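Local coordinates for probable secreted solute-binding lipoprotein (PDB 3I3V) that probably serves as the extracellular solute-binding component of a bacterial transport system, a lipoprotein of the periplasmic-binding-protein type, at residues Leu178-Leu186 against Val202-Phe212; Arg62-Leu72 against Ile288-Lys299. All blocks are in the same frame, centred on the assembly; numbering follows the deposited sequence.

Interaction 1 of 2, residues Leu178-Leu186 against Val202-Phe212; sequences LAQIIQTFL and VRGARLGIEYF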
# COMPACT_ATOMS: atom_id res chain seq x y z
N LEU C 178 5.96 -8.24 68.47
CA LEU C 178 4.75 -8.23 69.29
C LEU C 178 3.60 -7.64 68.49
O LEU C 178 2.47 -8.14 68.51
CB LEU C 178 4.94 -7.38 70.56
CG LEU C 178 4.05 -7.58 71.80
CD1 LEU C 178 3.70 -6.21 72.34
CD2 LEU C 178 2.78 -8.37 71.50
N ALA C 179 3.89 -6.55 67.79
CA ALA C 179 2.89 -5.87 66.98
C ALA C 179 2.46 -6.73 65.80
O ALA C 179 1.32 -6.68 65.37
CB ALA C 179 3.44 -4.53 66.48
N GLN C 180 3.38 -7.54 65.28
CA GLN C 180 3.06 -8.41 64.16
C GLN C 180 2.15 -9.55 64.64
O GLN C 180 1.15 -9.89 63.99
CB GLN C 180 4.34 -8.98 63.54
CG GLN C 180 4.14 -10.31 62.82
CD GLN C 180 5.32 -10.72 61.98
OE1 GLN C 180 6.43 -10.19 62.13
NE2 GLN C 180 5.10 -11.69 61.11
N ILE C 181 2.49 -10.15 65.78
CA ILE C 181 1.70 -11.24 66.33
C ILE C 181 0.31 -10.70 66.69
O ILE C 181 -0.70 -11.32 66.36
CB ILE C 181 2.40 -11.86 67.57
CG1 ILE C 181 3.79 -12.40 67.15
CG2 ILE C 181 1.57 -13.01 68.14
CD1 ILE C 181 4.69 -12.87 68.28
N ILE C 182 0.25 -9.54 67.35
CA ILE C 182 -1.05 -8.98 67.69
C ILE C 182 -1.85 -8.77 66.40
O ILE C 182 -3.07 -8.85 66.39
CB ILE C 182 -0.91 -7.61 68.44
CG1 ILE C 182 -0.45 -7.85 69.88
CG2 ILE C 182 -2.24 -6.83 68.41
CD1 ILE C 182 -0.23 -6.57 70.67
N GLN C 183 -1.15 -8.53 65.30
CA GLN C 183 -1.83 -8.32 64.03
C GLN C 183 -2.36 -9.59 63.40
O GLN C 183 -2.81 -9.59 62.26
CB GLN C 183 -0.91 -7.61 63.03
CG GLN C 183 -0.85 -6.10 63.22
CD GLN C 183 0.16 -5.45 62.30
OE1 GLN C 183 1.33 -5.30 62.66
NE2 GLN C 183 -0.27 -5.07 61.10
N THR C 184 -2.30 -10.69 64.14
CA THR C 184 -2.82 -11.95 63.61
C THR C 184 -4.32 -11.77 63.40
O THR C 184 -4.91 -12.39 62.51
CB THR C 184 -2.58 -13.11 64.60
OG1 THR C 184 -1.18 -13.27 64.83
CG2 THR C 184 -3.17 -14.41 64.05
N PHE C 185 -4.93 -10.90 64.21
CA PHE C 185 -6.36 -10.62 64.16
C PHE C 185 -6.70 -9.18 63.80
O PHE C 185 -7.69 -8.63 64.27
CB PHE C 185 -7.00 -10.95 65.51
CG PHE C 185 -6.83 -12.38 65.94
CD1 PHE C 185 -7.60 -13.39 65.37
CD2 PHE C 185 -5.90 -12.72 66.92
CE1 PHE C 185 -7.45 -14.72 65.78
CE2 PHE C 185 -5.75 -14.04 67.33
CZ PHE C 185 -6.53 -15.04 66.77
N LEU C 186 -5.88 -8.56 62.95
CA LEU C 186 -6.11 -7.18 62.55
C LEU C 186 -5.78 -6.96 61.08
O LEU C 186 -4.70 -7.34 60.62
CB LEU C 186 -5.25 -6.24 63.41
CG LEU C 186 -5.63 -6.03 64.88
CD1 LEU C 186 -4.49 -5.38 65.64
CD2 LEU C 186 -6.87 -5.17 64.96
N VAL C 202 -9.97 -2.76 70.84
CA VAL C 202 -10.73 -3.31 69.72
C VAL C 202 -10.54 -4.82 69.75
O VAL C 202 -9.44 -5.31 69.99
CB VAL C 202 -10.25 -2.73 68.37
CG1 VAL C 202 -10.51 -1.23 68.33
CG2 VAL C 202 -8.76 -3.00 68.18
N ARG C 203 -11.63 -5.55 69.51
CA ARG C 203 -11.62 -7.01 69.55
C ARG C 203 -10.42 -7.68 68.90
O ARG C 203 -9.91 -8.68 69.41
CB ARG C 203 -12.92 -7.55 68.96
CG ARG C 203 -14.14 -7.39 69.89
CD ARG C 203 -14.33 -5.93 70.36
NE ARG C 203 -14.31 -4.99 69.25
CZ ARG C 203 -14.35 -3.66 69.37
NH1 ARG C 203 -14.43 -3.10 70.57
NH2 ARG C 203 -14.32 -2.90 68.28
N GLY C 204 -9.95 -7.14 67.78
CA GLY C 204 -8.81 -7.71 67.09
C GLY C 204 -7.53 -7.66 67.90
O GLY C 204 -6.78 -8.64 67.95
N ALA C 205 -7.27 -6.52 68.53
CA ALA C 205 -6.07 -6.36 69.35
C ALA C 205 -6.18 -7.20 70.62
O ALA C 205 -5.18 -7.69 71.14
CB ALA C 205 -5.88 -4.90 69.72
N ARG C 206 -7.40 -7.36 71.12
CA ARG C 206 -7.65 -8.13 72.33
C ARG C 206 -7.32 -9.60 72.04
O ARG C 206 -6.62 -10.26 72.81
CB ARG C 206 -9.11 -7.97 72.76
CG ARG C 206 -9.42 -8.37 74.20
CD ARG C 206 -10.08 -9.74 74.28
NE ARG C 206 -11.10 -9.77 75.34
CZ ARG C 206 -11.88 -10.81 75.60
NH1 ARG C 206 -11.78 -11.93 74.89
NH2 ARG C 206 -12.79 -10.73 76.58
N LEU C 207 -7.83 -10.09 70.92
CA LEU C 207 -7.59 -11.46 70.51
C LEU C 207 -6.09 -11.70 70.30
O LEU C 207 -5.52 -12.66 70.82
CB LEU C 207 -8.37 -11.77 69.22
CG LEU C 207 -9.88 -11.90 69.43
CD1 LEU C 207 -10.61 -12.05 68.10
CD2 LEU C 207 -10.16 -13.11 70.33
N GLY C 208 -5.46 -10.80 69.54
CA GLY C 208 -4.03 -10.90 69.26
C GLY C 208 -3.18 -10.91 70.51
O GLY C 208 -2.18 -11.63 70.58
N ILE C 209 -3.58 -10.12 71.50
CA ILE C 209 -2.85 -10.05 72.76
C ILE C 209 -3.01 -11.37 73.51
O ILE C 209 -2.11 -11.77 74.24
CB ILE C 209 -3.35 -8.88 73.64
CG1 ILE C 209 -2.99 -7.54 72.99
CG2 ILE C 209 -2.73 -8.98 75.02
CD1 ILE C 209 -3.33 -6.32 73.83
N GLU C 210 -4.15 -12.04 73.32
CA GLU C 210 -4.38 -13.33 73.97
C GLU C 210 -3.44 -14.32 73.29
O GLU C 210 -2.68 -15.03 73.94
CB GLU C 210 -5.81 -13.83 73.76
CG GLU C 210 -6.92 -13.06 74.46
CD GLU C 210 -8.30 -13.69 74.21
OE1 GLU C 210 -9.31 -13.07 74.61
OE2 GLU C 210 -8.37 -14.79 73.62
N TYR C 211 -3.51 -14.35 71.97
CA TYR C 211 -2.68 -15.25 71.19
C TYR C 211 -1.23 -15.07 71.62
O TYR C 211 -0.56 -16.04 71.97
CB TYR C 211 -2.85 -14.96 69.69
CG TYR C 211 -2.03 -15.87 68.81
CD1 TYR C 211 -1.87 -17.22 69.12
CD2 TYR C 211 -1.41 -15.38 67.65
CE1 TYR C 211 -1.11 -18.07 68.31
CE2 TYR C 211 -0.66 -16.21 66.83
CZ TYR C 211 -0.51 -17.55 67.16
OH TYR C 211 0.24 -18.38 66.36
N PHE C 212 -0.76 -13.83 71.63
CA PHE C 212 0.61 -13.56 72.03
C PHE C 212 0.92 -14.11 73.41
O PHE C 212 1.94 -14.77 73.61
CB PHE C 212 0.88 -12.06 72.05
CG PHE C 212 2.23 -11.70 72.59
CD1 PHE C 212 3.36 -11.78 71.79
CD2 PHE C 212 2.38 -11.33 73.93
CE1 PHE C 212 4.62 -11.49 72.30
CE2 PHE C 212 3.64 -11.04 74.45
CZ PHE C 212 4.76 -11.12 73.63

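Interaction 2 of 2, residues Arg62-Leu72 against Ile288-Lys299; sequences RKEADVVMVNL and IGFWISPNGVRK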
# COMPACT_ATOMS: atom_id res chain seq x y z
N ARG C 62 15.91 29.21 50.61
CA ARG C 62 15.66 29.13 49.17
C ARG C 62 16.86 28.63 48.37
O ARG C 62 17.21 29.20 47.33
CB ARG C 62 15.21 30.50 48.65
CG ARG C 62 13.92 30.99 49.28
CD ARG C 62 13.52 32.35 48.72
NE ARG C 62 12.36 32.89 49.41
CZ ARG C 62 11.17 32.32 49.42
NH1 ARG C 62 10.97 31.18 48.77
NH2 ARG C 62 10.17 32.87 50.09
N LYS C 63 17.49 27.57 48.86
CA LYS C 63 18.63 26.99 48.16
C LYS C 63 18.72 25.48 48.44
O LYS C 63 19.81 24.92 48.49
CB LYS C 63 19.93 27.70 48.57
CG LYS C 63 20.31 27.56 50.04
CD LYS C 63 21.57 28.40 50.36
CE LYS C 63 22.05 28.21 51.80
NZ LYS C 63 22.49 26.80 52.10
N GLU C 64 17.56 24.85 48.59
CA GLU C 64 17.50 23.41 48.86
C GLU C 64 17.81 22.58 47.62
O GLU C 64 17.64 23.03 46.49
CB GLU C 64 16.12 23.02 49.41
CG GLU C 64 14.99 22.98 48.39
CD GLU C 64 14.52 24.37 47.97
OE1 GLU C 64 13.57 24.46 47.16
OE2 GLU C 64 15.09 25.36 48.46
N ALA C 65 18.26 21.35 47.85
CA ALA C 65 18.58 20.42 46.77
C ALA C 65 17.37 20.26 45.85
O ALA C 65 16.25 20.56 46.24
CB ALA C 65 18.99 19.07 47.36
N ASP C 66 17.61 19.78 44.63
CA ASP C 66 16.55 19.57 43.64
C ASP C 66 15.77 18.28 43.89
O ASP C 66 14.57 18.20 43.59
CB ASP C 66 17.16 19.52 42.24
CG ASP C 66 18.03 20.72 41.94
OD1 ASP C 66 17.50 21.86 41.99
OD2 ASP C 66 19.24 20.54 41.67
N VAL C 67 16.45 17.28 44.43
CA VAL C 67 15.85 15.98 44.71
C VAL C 67 16.31 15.52 46.08
O VAL C 67 17.48 15.69 46.45
CB VAL C 67 16.29 14.92 43.67
CG1 VAL C 67 15.75 13.56 44.06
CG2 VAL C 67 15.81 15.30 42.28
N VAL C 68 15.39 14.95 46.84
CA VAL C 68 15.71 14.47 48.17
C VAL C 68 15.50 12.97 48.26
O VAL C 68 14.59 12.42 47.67
CB VAL C 68 14.83 15.16 49.24
CG1 VAL C 68 15.32 14.80 50.63
CG2 VAL C 68 14.84 16.67 49.03
N MSE C 69 16.37 12.29 49.00
CA MSE C 69 16.22 10.85 49.16
C MSE C 69 16.13 10.52 50.64
O MSE C 69 17.15 10.37 51.31
CB MSE C 69 17.39 10.12 48.52
CG MSE C 69 17.49 10.33 47.01
SE MSE C 69 18.97 9.35 46.19
CE MSE C 69 18.30 7.56 46.51
N VAL C 70 14.90 10.41 51.13
CA VAL C 70 14.64 10.10 52.54
C VAL C 70 13.46 9.15 52.67
O VAL C 70 12.68 8.96 51.73
CB VAL C 70 14.27 11.36 53.37
CG1 VAL C 70 15.45 11.83 54.15
CG2 VAL C 70 13.72 12.46 52.46
N ASN C 71 13.31 8.57 53.85
CA ASN C 71 12.22 7.66 54.10
C ASN C 71 11.02 8.47 54.59
O ASN C 71 11.09 9.70 54.69
CB ASN C 71 12.60 6.61 55.15
CG ASN C 71 13.01 7.22 56.49
OD1 ASN C 71 12.68 6.68 57.56
ND2 ASN C 71 13.73 8.34 56.44
N LEU C 72 9.93 7.78 54.88
CA LEU C 72 8.72 8.42 55.34
C LEU C 72 8.57 8.24 56.83
O LEU C 72 8.33 7.13 57.32
CB LEU C 72 7.49 7.83 54.63
CG LEU C 72 6.19 8.55 54.99
CD1 LEU C 72 6.24 9.96 54.40
CD2 LEU C 72 4.98 7.79 54.45
N ILE C 288 13.61 4.91 52.15
CA ILE C 288 14.07 5.91 51.18
C ILE C 288 13.29 6.03 49.86
O ILE C 288 13.16 5.07 49.10
CB ILE C 288 15.56 5.72 50.89
CG1 ILE C 288 16.35 5.99 52.17
CG2 ILE C 288 16.00 6.65 49.76
CD1 ILE C 288 17.85 5.98 51.99
N GLY C 289 12.78 7.23 49.60
CA GLY C 289 12.04 7.50 48.38
C GLY C 289 12.58 8.78 47.76
O GLY C 289 13.35 9.49 48.42
N PHE C 290 12.20 9.07 46.52
CA PHE C 290 12.65 10.28 45.81
C PHE C 290 11.65 11.44 45.94
O PHE C 290 10.50 11.32 45.52
CB PHE C 290 12.85 9.97 44.31
CG PHE C 290 14.00 9.03 44.01
CD1 PHE C 290 15.31 9.49 44.00
CD2 PHE C 290 13.75 7.69 43.71
CE1 PHE C 290 16.38 8.62 43.70
CE2 PHE C 290 14.81 6.83 43.41
CZ PHE C 290 16.13 7.30 43.40
N TRP C 291 12.09 12.56 46.51
CA TRP C 291 11.21 13.71 46.67
C TRP C 291 11.69 14.83 45.75
O TRP C 291 12.90 14.96 45.50
CB TRP C 291 11.22 14.22 48.12
CG TRP C 291 10.86 13.19 49.15
CD1 TRP C 291 11.54 12.04 49.42
CD2 TRP C 291 9.78 13.26 50.09
NE1 TRP C 291 10.95 11.38 50.48
CE2 TRP C 291 9.88 12.11 50.91
CE3 TRP C 291 8.75 14.18 50.32
CZ2 TRP C 291 8.97 11.86 51.95
CZ3 TRP C 291 7.85 13.92 51.35
CH2 TRP C 291 7.97 12.78 52.15
N ILE C 292 10.76 15.64 45.24
CA ILE C 292 11.16 16.74 44.37
C ILE C 292 10.85 18.08 45.04
O ILE C 292 9.74 18.32 45.48
CB ILE C 292 10.44 16.69 43.01
CG1 ILE C 292 10.79 15.38 42.30
CG2 ILE C 292 10.85 17.89 42.15
CD1 ILE C 292 10.28 15.31 40.87
N SER C 293 11.85 18.95 45.10
CA SER C 293 11.67 20.25 45.73
C SER C 293 11.22 21.29 44.72
O SER C 293 11.25 21.05 43.51
CB SER C 293 12.97 20.72 46.35
OG SER C 293 13.91 21.00 45.32
N PRO C 294 10.77 22.46 45.20
CA PRO C 294 10.35 23.49 44.24
C PRO C 294 11.54 23.87 43.34
O PRO C 294 11.36 24.15 42.16
CB PRO C 294 9.89 24.63 45.14
CG PRO C 294 9.22 23.87 46.27
CD PRO C 294 10.24 22.75 46.54
N ASN C 295 12.74 23.87 43.90
CA ASN C 295 13.94 24.18 43.13
C ASN C 295 14.10 23.11 42.05
O ASN C 295 14.47 23.40 40.91
CB ASN C 295 15.18 24.16 44.02
CG ASN C 295 15.50 25.50 44.62
OD1 ASN C 295 16.46 25.62 45.38
ND2 ASN C 295 14.71 26.51 44.30
N GLY C 296 13.82 21.87 42.44
CA GLY C 296 13.93 20.74 41.53
C GLY C 296 12.93 20.88 40.40
O GLY C 296 13.22 20.47 39.27
N VAL C 297 11.76 21.44 40.69
CA VAL C 297 10.73 21.64 39.69
C VAL C 297 11.27 22.57 38.60
O VAL C 297 10.94 22.42 37.43
CB VAL C 297 9.45 22.28 40.30
CG1 VAL C 297 8.60 22.91 39.19
CG2 VAL C 297 8.63 21.21 41.03
N ARG C 298 12.10 23.52 39.01
CA ARG C 298 12.69 24.46 38.06
C ARG C 298 13.57 23.69 37.08
O ARG C 298 13.65 24.04 35.91
CB ARG C 298 13.52 25.51 38.79
CG ARG C 298 13.96 26.67 37.90
CD ARG C 298 14.87 27.66 38.63
NE ARG C 298 16.10 27.03 39.10
CZ ARG C 298 16.27 26.52 40.32
NH1 ARG C 298 15.29 26.57 41.21
NH2 ARG C 298 17.43 25.96 40.65
N LYS C 299 14.23 22.65 37.59
CA LYS C 299 15.10 21.80 36.78
C LYS C 299 14.39 20.48 36.52
O LYS C 299 15.04 19.44 36.49
CB LYS C 299 16.40 21.50 37.53
CG LYS C 299 17.16 22.69 38.07
CD LYS C 299 18.42 22.23 38.79
CE LYS C 299 19.14 23.40 39.43
NZ LYS C 299 20.30 22.97 40.26

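Interaction 1 of 2, residues Leu178-Leu186 against Val202-Phe212
Ile182 and Gly208 mark the tight centre of this helix crossing, where their CA atoms come within 3.9 Å. The carbonyl of Ile182 lies against bare backbone at Gly208, and one turn back along the second helix Gly204 CA lies 3.2 Å from Phe185 O; a CB on either glycine would collide with these oxygens. The G-x-x-x-G pair of helix 203-217 thus receives the end of helix 172-182 at Gly208 and the turn after it at Gly204, the local axes 8.6 Å apart and crossing at 115°, in the helical layer of one lobe of a solute-binding fold. The Phe185 ring is equally close-packed, with Leu207 CB over one face and Tyr211 CB at the edge. Buried apolar groups extend the contact toward Phe212. With chi1 at 174°, CG of Phe212 stands opposite its backbone N and the ring lies across Leu178, whose CD2 sits over the face in a CH-pi contact, 3.5 Å from the ring centroid, while Ile181 CD1 meets the ring edge. Replacing Phe212 with an alanine would probably leave Leu178 CD2 without its aromatic platform and open a gap beside Ile181. The solvent side is looser: beyond its CB, exposed Leu207 lies at the margin.

Interaction 2 of 2, residues Arg62-Leu72 against Ile288-Lys299
Trp291 and Val68 form a hydrogen-bonded pair at the middle of two antiparallel strands, 67-70 and 289-292, with Val68 N to Trp291 O and Trp291 N to Val68 O each 2.8 Å. Gly289 N continues the pattern to Val70 O, and Ser293 N extends it beyond the strands to Asp66 O. A side chain joins in at Val70 O: the indole NE1 of Trp291 donates to it over 3.2 Å, nearly in its own ring plane, and reaches the carbonyl from the face opposite to Gly289 N. Two donors therefore grip Val70 O, and the NE1 bond, together with Val70 CG2 over the indole face, helps to fix the turn of the ring.

Apolar contacts divide between the faces of the sheet. Beside Val68 and Val70, Leu72 CD1 touches the far edge of the indole at CH2. On the other face Met69, a selenomethionine, runs alongside Phe290; a bend at chi3 (66°) brings CE to 3.6 Å from Phe290 CE1, and SE makes an oblique Met-aromatic contact. Val67 CG1 approaches the edge of the same ring.

Polar and charged groups gather where strand 289-292 gives way to helix 294-298. Ser293, the N-cap, accepts from Gly296 N and donates through OG to an in-plane lone pair of Ala65 O at 2.6 Å. The Glu64 carboxylate stacks on the Asn295 amide, the planes 13° apart. Lys299 NZ meets Asp66 OD2 on its syn side at 3.0 Å, a salt bridge with further partners: Val11 N donates to OD2, and NZ also bonds to Thr9 O.

Strand 289-292 is an outer strand of the four-stranded sheet in this lobe. The chemistry implies that backbone bonds set its register, while the serine cap holds the helix start, and the ion pair the residue after its end, to the lead-in of strand 67-70, the charges being shared with backbone groups of strand 9-14.

In the fold
From the N terminus, strands 9-14 and 41-46 come first, then strand 67-70, which waits more than two hundred residues for its antiparallel partner 289-292. Interaction 2 closes that long loop and completes the four-stranded sheet, so a late part of the chain returns to the lobe built by its beginning. Interaction 1 is nested within this loop: it closes a much shorter one, spanned mainly by helix 188-197, and joins helices 172-182 and 203-217. Helix 383-392, near the C terminus, packs against both of these segments. The two contacts lie on opposite sides of the chain's centre, their centres about 39 Å apart, consistent with the two-lobed, chain-crossing architecture of solute-binding proteins.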